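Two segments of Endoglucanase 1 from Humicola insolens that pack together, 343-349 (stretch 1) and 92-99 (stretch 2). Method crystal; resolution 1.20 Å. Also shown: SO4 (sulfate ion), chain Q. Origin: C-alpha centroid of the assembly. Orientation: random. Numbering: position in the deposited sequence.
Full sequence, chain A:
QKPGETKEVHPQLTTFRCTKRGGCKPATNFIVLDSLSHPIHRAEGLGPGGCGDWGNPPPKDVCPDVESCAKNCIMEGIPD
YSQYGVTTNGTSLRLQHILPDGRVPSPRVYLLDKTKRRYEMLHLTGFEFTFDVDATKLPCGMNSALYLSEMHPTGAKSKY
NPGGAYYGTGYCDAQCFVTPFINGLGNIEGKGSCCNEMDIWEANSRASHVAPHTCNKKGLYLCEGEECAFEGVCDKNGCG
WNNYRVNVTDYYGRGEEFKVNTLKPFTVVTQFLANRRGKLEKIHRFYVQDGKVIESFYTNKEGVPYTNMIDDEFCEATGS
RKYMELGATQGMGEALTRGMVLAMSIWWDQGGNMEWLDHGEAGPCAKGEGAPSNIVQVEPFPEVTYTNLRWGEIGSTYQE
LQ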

# COMPACT_ATOMS: atom_id res chain seq x y z
N ALA A 343 -2.20 -2.32 -3.56
CA ALA A 343 -2.81 -2.30 -2.23
C ALA A 343 -3.15 -0.86 -1.87
O ALA A 343 -2.35 0.05 -2.12
CB ALA A 343 -1.88 -2.91 -1.20
N MET A 344 -4.30 -0.66 -1.24
CA MET A 344 -4.73 0.66 -0.75
C MET A 344 -5.23 0.46 0.68
O MET A 344 -6.00 -0.47 0.95
CB MET A 344 -5.78 1.26 -1.68
CG MET A 344 -5.17 1.69 -3.00
SD MET A 344 -6.29 2.03 -4.34
CE MET A 344 -6.85 0.41 -4.72
N SER A 345 -4.84 1.36 1.57
CA SER A 345 -5.17 1.16 2.98
C SER A 345 -5.25 2.50 3.68
O SER A 345 -4.80 3.55 3.22
CB SER A 345 -4.21 0.25 3.70
OG SER A 345 -2.98 0.91 3.83
N ILE A 346 -5.81 2.44 4.91
CA ILE A 346 -5.80 3.58 5.83
C ILE A 346 -5.51 3.04 7.21
O ILE A 346 -6.15 2.02 7.59
CB ILE A 346 -7.11 4.41 5.73
CG1 ILE A 346 -7.01 5.68 6.55
CG2 ILE A 346 -8.34 3.60 6.09
CD1 ILE A 346 -8.13 6.66 6.24
N TRP A 347 -4.60 3.62 7.95
CA TRP A 347 -4.21 3.04 9.23
C TRP A 347 -3.57 4.11 10.13
O TRP A 347 -3.17 5.19 9.69
CB TRP A 347 -3.29 1.81 9.03
CG TRP A 347 -1.99 2.05 8.31
CD1 TRP A 347 -1.77 2.23 6.97
CD2 TRP A 347 -0.68 2.03 8.92
NE1 TRP A 347 -0.43 2.32 6.72
CE2 TRP A 347 0.25 2.19 7.88
CE3 TRP A 347 -0.22 1.84 10.21
CZ2 TRP A 347 1.61 2.17 8.11
CZ3 TRP A 347 1.12 1.81 10.44
CH2 TRP A 347 2.00 1.99 9.43
N TRP A 348 -3.46 3.76 11.39
CA TRP A 348 -2.78 4.57 12.41
C TRP A 348 -1.84 3.70 13.25
O TRP A 348 -1.83 2.47 13.06
CB TRP A 348 -3.76 5.39 13.26
CG TRP A 348 -4.70 4.64 14.14
CD1 TRP A 348 -4.69 3.34 14.52
CD2 TRP A 348 -5.85 5.21 14.77
NE1 TRP A 348 -5.72 3.07 15.36
CE2 TRP A 348 -6.48 4.19 15.51
CE3 TRP A 348 -6.44 6.47 14.76
CZ2 TRP A 348 -7.65 4.41 16.24
CZ3 TRP A 348 -7.57 6.70 15.50
CH2 TRP A 348 -8.16 5.68 16.23
N ASP A 349 -1.08 4.31 14.13
CA ASP A 349 0.07 3.64 14.76
C ASP A 349 0.06 3.91 16.25
O ASP A 349 0.51 4.96 16.72
CB ASP A 349 1.34 4.18 14.12
CG ASP A 349 2.64 3.72 14.72
OD1 ASP A 349 2.61 2.76 15.52
OD2 ASP A 349 3.69 4.37 14.43
S SO4 Q . -21.18 9.26 5.45
O1 SO4 Q . -21.15 8.20 4.47
O2 SO4 Q . -22.41 9.18 6.16
O3 SO4 Q . -21.15 10.52 4.76
O4 SO4 Q . -20.04 9.16 6.36
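Stretch 2 92-99: SLRLQHIL

The edge of an imidazole drives into the face of an indole: H97 NE2 stands 3.1 Å from W348 CD2, with the H97 ring and the five-membered ring of W348 4.4 Å apart at their centroids and their planes at 76°. No hydrogen bond joins the two stretches, so side-chain packing carries the contact.

Stretch 2 runs as an extended strand from S92 to Q96, then leaves strand geometry at H97, where phi/psi falls to -73/-42, before I98 and L99 return to extended angles. Its strand points roughly along strand 343-347, their N-to-C directions 31° apart (signed crossing -31°). At a closest approach of 7.2 Å the axes are spaced for side chains to fill the gap.

Alternation sets the pattern. M344, I346 and W348 point toward stretch 2; L93, L95 and H97 point back, while S345, W347 and Q96 turn away. Along this shared direction, M344 CE meets L93 CD2 at 3.7 Å, and I346 CG2 lies 4.0 Å from L95 CB. H97, with chi1 t, has the most surface covered by the other stretch, its CB 3.8 Å from I346 CD1. I98 starts sideways, yet its CD1 reaches W348 CH2 at 3.9 Å.

R94, out of reach of stretch 1, instead grips a sulfate, with NH1 donating to SO4 O1 at 2.8 Å.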

# COMPACT_ATOMS: atom_id res chain seq x y z
N SER A 92 -14.17 6.27 -8.08
CA SER A 92 -13.68 6.60 -6.74
C SER A 92 -13.76 5.41 -5.78
O SER A 92 -14.76 4.68 -5.77
CB SER A 92 -14.48 7.74 -6.11
OG SER A 92 -14.21 8.97 -6.64
N LEU A 93 -12.74 5.30 -4.94
CA LEU A 93 -12.68 4.35 -3.81
C LEU A 93 -12.53 5.18 -2.54
O LEU A 93 -11.59 5.94 -2.38
CB LEU A 93 -11.45 3.44 -3.97
CG LEU A 93 -11.10 2.57 -2.79
CD1 LEU A 93 -12.16 1.52 -2.50
CD2 LEU A 93 -9.77 1.91 -2.97
N ARG A 94 -13.48 4.97 -1.62
CA ARG A 94 -13.49 5.64 -0.31
C ARG A 94 -13.10 4.61 0.76
O ARG A 94 -13.75 3.56 0.85
CB ARG A 94 -14.84 6.23 -0.04
CG ARG A 94 -14.98 7.00 1.26
CD ARG A 94 -16.40 7.35 1.56
NE ARG A 94 -16.56 8.16 2.74
CZ ARG A 94 -17.67 8.32 3.39
NH1 ARG A 94 -18.76 7.66 3.07
NH2 ARG A 94 -17.73 9.14 4.42
N LEU A 95 -12.10 4.96 1.56
CA LEU A 95 -11.67 4.13 2.70
C LEU A 95 -11.88 4.93 3.97
O LEU A 95 -11.24 5.97 4.18
CB LEU A 95 -10.21 3.72 2.56
CG LEU A 95 -9.81 2.94 1.32
CD1 LEU A 95 -8.32 2.64 1.35
CD2 LEU A 95 -10.58 1.65 1.18
N GLN A 96 -12.78 4.44 4.81
CA GLN A 96 -13.09 5.05 6.11
C GLN A 96 -12.34 4.29 7.20
O GLN A 96 -12.51 3.06 7.35
CB GLN A 96 -14.59 4.95 6.37
CG GLN A 96 -15.44 5.77 5.42
CD GLN A 96 -16.88 5.36 5.52
OE1 GLN A 96 -17.25 4.35 4.90
NE2 GLN A 96 -17.65 6.08 6.33
N HIS A 97 -11.53 5.00 7.98
CA HIS A 97 -10.77 4.36 9.07
C HIS A 97 -11.67 3.99 10.23
O HIS A 97 -11.49 2.91 10.82
CB HIS A 97 -9.66 5.31 9.48
CG HIS A 97 -8.76 4.74 10.52
ND1 HIS A 97 -8.03 3.58 10.29
CD2 HIS A 97 -8.47 5.23 11.76
CE1 HIS A 97 -7.31 3.35 11.36
NE2 HIS A 97 -7.54 4.32 12.27
N ILE A 98 -12.58 4.90 10.58
CA ILE A 98 -13.52 4.79 11.70
C ILE A 98 -14.92 4.96 11.15
O ILE A 98 -15.14 5.88 10.36
CB ILE A 98 -13.21 5.83 12.80
CG1 ILE A 98 -11.76 5.75 13.27
CG2 ILE A 98 -14.17 5.68 13.99
CD1 ILE A 98 -11.37 6.72 14.36
N LEU A 99 -15.84 4.15 11.60
CA LEU A 99 -17.25 4.23 11.19
C LEU A 99 -18.05 4.93 12.26
O LEU A 99 -17.69 4.90 13.44
CB LEU A 99 -17.82 2.82 10.92
CG LEU A 99 -17.12 2.06 9.81
CD1 LEU A 99 -17.65 0.68 9.69
CD2 LEU A 99 -17.23 2.77 8.51